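Local coordinates for protein glycosyl hydrolase (Bacteroides ovatus, PDB 3QC2) that is probably a carbohydrate-active enzyme of the glycosyl hydrolase type, with a five-bladed beta-propeller fold, at residues Phe19-Pro27 with Phe306-Glu314. Numbering follows the deposited sequence.
Sequences FERPKNVNP and FFRPMDSFE
In this predominantly beta-strand protein of the five-bladed beta-propeller type, Arg21 of the loop before strand 37-39 meets Phe307 and Glu314 of the connection between strands 298-301 and 324-332, where Phe313 and Glu314 belong to a short 3-10 turn. The extended Arg21 side chain forms a salt bridge with Glu314: NE donates to OE2 at 2.7 Å, nearly straight (171°). OE2 lies in the guanidinium plane, while NE meets it on the syn side, somewhat out of the carboxylate plane. The Phe307 ring lies almost parallel over one guanidinium face, its CE1 3.4 Å from Arg21 CZ; CB of selenomethionine Met310 covers the opposite face toward its rim. Arg21 NH2 also pairs with Asp361, and Tyr340 OH bonds Glu314 OE2, so both charged groups have second partners. At one end, a water bridges Phe19 N and Phe306 O beside their obliquely packed rings. At the other, Phe313 CG sits between its backbone N and carbonyl carbon (chi1 71°), turning one ring face to Asn26 CB, a CH-pi contact 3.3 Å from the centroid; Asn26 OD1 accepts from Val349 N. Glu314 OE1 is gripped twice within its own loop, by Met310 N at 2.7 Å and Asp311 N at 3.0 Å.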
ATOM      1  N   PHE A  19      -6.551  15.540  -1.939  1.00 23.78           N
ATOM      2  CA  PHE A  19      -5.106  15.423  -2.068  1.00 23.84           C
ATOM      3  C   PHE A  19      -4.723  16.079  -3.378  1.00 24.54           C
ATOM      4  O   PHE A  19      -5.008  15.561  -4.456  1.00 24.08           O
ATOM      5  CB  PHE A  19      -4.685  13.965  -2.055  1.00 23.15           C
ATOM      6  CG  PHE A  19      -4.875  13.296  -0.725  1.00 22.65           C
ATOM      7  CD1 PHE A  19      -6.124  12.872  -0.320  1.00 22.10           C
ATOM      8  CD2 PHE A  19      -3.797  13.085   0.118  1.00 22.29           C
ATOM      9  CE1 PHE A  19      -6.299  12.242   0.914  1.00 21.84           C
ATOM     10  CE2 PHE A  19      -3.966  12.458   1.344  1.00 21.94           C
ATOM     11  CZ  PHE A  19      -5.221  12.037   1.738  1.00 21.79           C
ATOM     12  N   GLU A  20      -4.080  17.229  -3.282  1.00 25.58           N
ATOM     13  CA  GLU A  20      -3.720  17.989  -4.448  1.00 26.56           C
ATOM     14  C   GLU A  20      -2.293  17.672  -4.899  1.00 26.32           C
ATOM     15  O   GLU A  20      -1.374  17.636  -4.096  1.00 25.97           O
ATOM     16  CB  GLU A  20      -3.887  19.487  -4.148  1.00 27.71           C
ATOM     17  CG  GLU A  20      -3.759  20.374  -5.363  1.00 30.15           C
ATOM     18  CD  GLU A  20      -4.133  21.836  -5.079  1.00 33.87           C
ATOM     19  OE1 GLU A  20      -4.128  22.255  -3.874  1.00 34.72           O
ATOM     20  OE2 GLU A  20      -4.429  22.569  -6.071  1.00 36.03           O
ATOM     21  N   ARG A  21      -2.137  17.437  -6.196  1.00 26.59           N
ATOM     22  CA  ARG A  21      -0.845  17.134  -6.795  1.00 26.98           C
ATOM     23  C   ARG A  21      -0.061  18.459  -6.966  1.00 28.12           C
ATOM     24  O   ARG A  21      -0.505  19.338  -7.693  1.00 28.67           O
ATOM     25  CB  ARG A  21      -1.040  16.459  -8.166  1.00 26.89           C
ATOM     26  CG  ARG A  21      -1.885  15.164  -8.130  1.00 25.91           C
ATOM     27  CD  ARG A  21      -2.294  14.756  -9.514  1.00 26.29           C
ATOM     28  NE  ARG A  21      -3.169  13.565  -9.536  1.00 25.74           N
ATOM     29  CZ  ARG A  21      -4.493  13.578  -9.317  1.00 25.49           C
ATOM     30  NH1 ARG A  21      -5.125  14.714  -9.020  1.00 26.33           N
ATOM     31  NH2 ARG A  21      -5.187  12.443  -9.375  1.00 24.55           N
ATOM     32  N   PRO A  22       1.104  18.604  -6.285  1.00 28.67           N
ATOM     33  CA  PRO A  22       1.858  19.863  -6.437  1.00 29.79           C
ATOM     34  C   PRO A  22       2.402  20.034  -7.859  1.00 30.68           C
ATOM     35  O   PRO A  22       2.799  19.044  -8.488  1.00 30.25           O
ATOM     36  CB  PRO A  22       3.009  19.720  -5.431  1.00 29.71           C
ATOM     37  CG  PRO A  22       2.703  18.462  -4.622  1.00 28.85           C
ATOM     38  CD  PRO A  22       1.828  17.622  -5.456  1.00 28.22           C
ATOM     39  N   LYS A  23       2.404  21.275  -8.360  1.00 31.89           N
ATOM     40  CA  LYS A  23       2.901  21.576  -9.715  1.00 32.87           C
ATOM     41  C   LYS A  23       4.385  21.201  -9.931  1.00 33.03           C
ATOM     42  O   LYS A  23       5.218  21.430  -9.072  1.00 33.02           O
ATOM     43  CB  LYS A  23       2.693  23.079 -10.067  1.00 34.13           C
ATOM     44  CG  LYS A  23       1.326  23.440 -10.779  1.00 35.28           C
ATOM     45  CD  LYS A  23       0.085  23.027  -9.997  1.00 35.48           C
ATOM     46  CE  LYS A  23      -1.216  23.511 -10.701  1.00 36.08           C
ATOM     47  N   ASN A  24       4.664  20.604 -11.098  1.00 33.26           N
ATOM     48  CA  ASN A  24       6.036  20.238 -11.547  1.00 33.66           C
ATOM     49  C   ASN A  24       6.877  19.317 -10.632  1.00 32.62           C
ATOM     50  O   ASN A  24       8.099  19.313 -10.704  1.00 33.37           O
ATOM     51  CB  ASN A  24       6.815  21.522 -11.864  1.00 35.03           C
ATOM     52  CG  ASN A  24       6.152  22.351 -12.973  1.00 37.04           C
ATOM     53  OD1 ASN A  24       5.458  21.805 -13.858  1.00 37.68           O
ATOM     54  ND2 ASN A  24       6.374  23.666 -12.942  1.00 38.66           N
ATOM     55  N   VAL A  25       6.214  18.534  -9.808  1.00 31.32           N
ATOM     56  CA  VAL A  25       6.879  17.620  -8.892  1.00 30.26           C
ATOM     57  C   VAL A  25       6.772  16.153  -9.347  1.00 29.31           C
ATOM     58  O   VAL A  25       7.717  15.367  -9.175  1.00 28.95           O
ATOM     59  CB  VAL A  25       6.281  17.780  -7.463  1.00 29.86           C
ATOM     60  CG1 VAL A  25       6.538  16.559  -6.609  1.00 29.26           C
ATOM     61  CG2 VAL A  25       6.818  19.048  -6.816  1.00 30.07           C
ATOM     62  N   ASN A  26       5.629  15.794  -9.930  1.00 28.32           N
ATOM     63  CA  ASN A  26       5.381  14.415 -10.341  1.00 27.52           C
ATOM     64  C   ASN A  26       5.837  14.074 -11.754  1.00 27.62           C
ATOM     65  O   ASN A  26       5.788  14.913 -12.642  1.00 28.41           O
ATOM     66  CB  ASN A  26       3.898  14.075 -10.183  1.00 26.84           C
ATOM     67  CG  ASN A  26       3.493  13.908  -8.736  1.00 26.17           C
ATOM     68  OD1 ASN A  26       4.082  13.097  -8.009  1.00 25.55           O
ATOM     69  ND2 ASN A  26       2.461  14.645  -8.310  1.00 25.10           N
ATOM     70  N   PRO A  27       6.295  12.825 -11.962  1.00 27.07           N
ATOM     71  CA  PRO A  27       6.428  11.738 -10.956  1.00 26.11           C
ATOM     72  C   PRO A  27       7.652  11.966 -10.059  1.00 25.92           C
ATOM     73  O   PRO A  27       8.684  12.463 -10.542  1.00 26.59           O
ATOM     74  CB  PRO A  27       6.615  10.492 -11.815  1.00 26.17           C
ATOM     75  CG  PRO A  27       7.260  10.995 -13.073  1.00 27.15           C
ATOM     76  CD  PRO A  27       6.762  12.399 -13.299  1.00 27.60           C
ATOM     77  N   PHE A 306     -12.102   9.189  -4.445  1.00 20.15           N
ATOM     78  CA  PHE A 306     -11.642  10.550  -4.054  1.00 20.56           C
ATOM     79  C   PHE A 306     -10.394  10.946  -4.798  1.00 20.76           C
ATOM     80  O   PHE A 306     -10.053  12.114  -4.844  1.00 21.21           O
ATOM     81  CB  PHE A 306     -11.372  10.629  -2.545  1.00 20.41           C
ATOM     82  CG  PHE A 306     -10.104   9.940  -2.112  1.00 20.14           C
ATOM     83  CD1 PHE A 306     -10.103   8.572  -1.776  1.00 19.44           C
ATOM     84  CD2 PHE A 306      -8.903  10.655  -2.018  1.00 19.84           C
ATOM     85  CE1 PHE A 306      -8.920   7.928  -1.364  1.00 19.12           C
ATOM     86  CE2 PHE A 306      -7.726  10.022  -1.614  1.00 19.79           C
ATOM     87  CZ  PHE A 306      -7.735   8.644  -1.285  1.00 19.78           C
ATOM     88  N   PHE A 307      -9.699   9.951  -5.362  1.00 20.83           N
ATOM     89  CA  PHE A 307      -8.462  10.166  -6.105  1.00 21.02           C
ATOM     90  C   PHE A 307      -8.413   9.161  -7.255  1.00 21.20           C
ATOM     91  O   PHE A 307      -8.582   7.968  -7.042  1.00 20.07           O
ATOM     92  CB  PHE A 307      -7.261   9.976  -5.168  1.00 20.77           C
ATOM     93  CG  PHE A 307      -5.962  10.475  -5.724  1.00 20.73           C
ATOM     94  CD1 PHE A 307      -5.632  11.829  -5.638  1.00 20.88           C
ATOM     95  CD2 PHE A 307      -5.052   9.604  -6.302  1.00 20.32           C
ATOM     96  CE1 PHE A 307      -4.406  12.315  -6.144  1.00 20.66           C
ATOM     97  CE2 PHE A 307      -3.826  10.083  -6.810  1.00 20.93           C
ATOM     98  CZ  PHE A 307      -3.516  11.462  -6.716  1.00 20.68           C
ATOM     99  N   ARG A 308      -8.192   9.659  -8.474  1.00 22.31           N
ATOM    100  CA  ARG A 308      -8.138   8.802  -9.678  1.00 22.78           C
ATOM    101  C   ARG A 308      -7.146   9.373 -10.691  1.00 24.01           C
ATOM    102  O   ARG A 308      -6.656  10.493 -10.508  1.00 24.04           O
ATOM    103  CB  ARG A 308      -9.526   8.684 -10.300  1.00 22.72           C
ATOM    104  CG  ARG A 308     -10.108   9.990 -10.829  1.00 22.98           C
ATOM    105  CD  ARG A 308     -11.524   9.775 -11.301  1.00 22.67           C
ATOM    106  NE  ARG A 308     -12.132  10.984 -11.838  1.00 22.19           N
ATOM    107  CZ  ARG A 308     -12.026  11.398 -13.106  1.00 23.33           C
ATOM    108  NH1 ARG A 308     -11.304  10.710 -14.012  1.00 22.92           N
ATOM    109  NH2 ARG A 308     -12.633  12.521 -13.478  1.00 23.92           N
ATOM    110  N   PRO A 309      -6.830   8.601 -11.764  1.00 25.19           N
ATOM    111  CA  PRO A 309      -5.903   9.107 -12.783  1.00 26.58           C
ATOM    112  C   PRO A 309      -6.411  10.366 -13.443  1.00 28.18           C
ATOM    113  O   PRO A 309      -7.515  10.373 -13.982  1.00 28.79           O
ATOM    114  CB  PRO A 309      -5.830   7.955 -13.793  1.00 26.63           C
ATOM    115  CG  PRO A 309      -6.110   6.755 -12.996  1.00 25.67           C
ATOM    116  CD  PRO A 309      -7.117   7.171 -11.962  1.00 24.93           C
HETATM  117  N   MSE A 310      -5.611  11.433 -13.379  1.00 29.70           N
HETATM  118  CA  MSE A 310      -5.972  12.738 -13.981  1.00 31.28           C
HETATM  119  C   MSE A 310      -4.894  13.283 -14.906  1.00 32.81           C
HETATM  120  O   MSE A 310      -5.199  13.851 -15.942  1.00 33.84           O
HETATM  121  CB  MSE A 310      -6.214  13.779 -12.883  1.00 31.27           C
HETATM  122  CG  MSE A 310      -7.379  13.484 -11.946  1.00 30.82           C
HETATM  123 SE   MSE A 310      -9.100  13.534 -12.814  0.75 31.30          SE
HETATM  124  CE  MSE A 310      -9.040  15.374 -13.510  1.00 30.59           C
ATOM    125  N   ASP A 311      -3.632  13.130 -14.509  1.00 33.73           N
ATOM    126  CA  ASP A 311      -2.511  13.663 -15.266  1.00 35.07           C
ATOM    127  C   ASP A 311      -1.800  12.599 -16.098  1.00 35.69           C
ATOM    128  O   ASP A 311      -1.952  11.391 -15.861  1.00 34.91           O
ATOM    129  CB  ASP A 311      -1.533  14.350 -14.310  1.00 35.21           C
ATOM    130  CG  ASP A 311      -2.171  15.560 -13.574  1.00 36.23           C
ATOM    131  OD1 ASP A 311      -3.288  15.998 -13.973  1.00 37.22           O
ATOM    132  OD2 ASP A 311      -1.547  16.071 -12.606  1.00 36.97           O
ATOM    133  N   SER A 312      -1.014  13.068 -17.077  1.00 37.10           N
ATOM    134  CA  SER A 312      -0.314  12.182 -18.008  1.00 38.04           C
ATOM    135  C   SER A 312       0.698  11.261 -17.338  1.00 37.89           C
ATOM    136  O   SER A 312       0.874  10.131 -17.788  1.00 37.95           O
ATOM    137  CB  SER A 312       0.360  12.997 -19.136  1.00 39.32           C
ATOM    138  OG  SER A 312       1.258  13.972 -18.617  1.00 39.81           O
ATOM    139  N   PHE A 313       1.351  11.722 -16.254  1.00 37.79           N
ATOM    140  CA  PHE A 313       2.352  10.868 -15.545  1.00 37.71           C
ATOM    141  C   PHE A 313       1.703   9.645 -14.890  1.00 37.14           C
ATOM    142  O   PHE A 313       2.387   8.668 -14.595  1.00 37.18           O
ATOM    143  CB  PHE A 313       3.186  11.665 -14.506  1.00 37.59           C
ATOM    144  CG  PHE A 313       2.415  12.080 -13.275  1.00 36.88           C
ATOM    145  CD1 PHE A 313       2.329  11.235 -12.169  1.00 36.22           C
ATOM    146  CD2 PHE A 313       1.791  13.318 -13.214  1.00 37.30           C
ATOM    147  CE1 PHE A 313       1.609  11.626 -11.018  1.00 35.71           C
ATOM    148  CE2 PHE A 313       1.070  13.716 -12.067  1.00 36.60           C
ATOM    149  CZ  PHE A 313       0.981  12.871 -10.978  1.00 35.62           C
ATOM    150  N   GLU A 314       0.383   9.721 -14.659  1.00 36.98           N
ATOM    151  CA  GLU A 314      -0.405   8.607 -14.106  1.00 36.44           C
ATOM    152  C   GLU A 314      -0.942   7.731 -15.246  1.00 36.99           C
ATOM    153  O   GLU A 314      -1.725   6.809 -15.010  1.00 36.51           O
ATOM    154  CB  GLU A 314      -1.565   9.152 -13.266  1.00 35.96           C
ATOM    155  CG  GLU A 314      -1.111  10.017 -12.104  1.00 35.15           C
ATOM    156  CD  GLU A 314      -2.213  10.860 -11.493  1.00 34.38           C
ATOM    157  OE1 GLU A 314      -3.157  11.247 -12.203  1.00 34.27           O
ATOM    158  OE2 GLU A 314      -2.108  11.174 -10.299  1.00 33.75           O
TER
HETATM  159  O   HOH W   1      -8.332  13.970  -3.587  1.00 18.33           O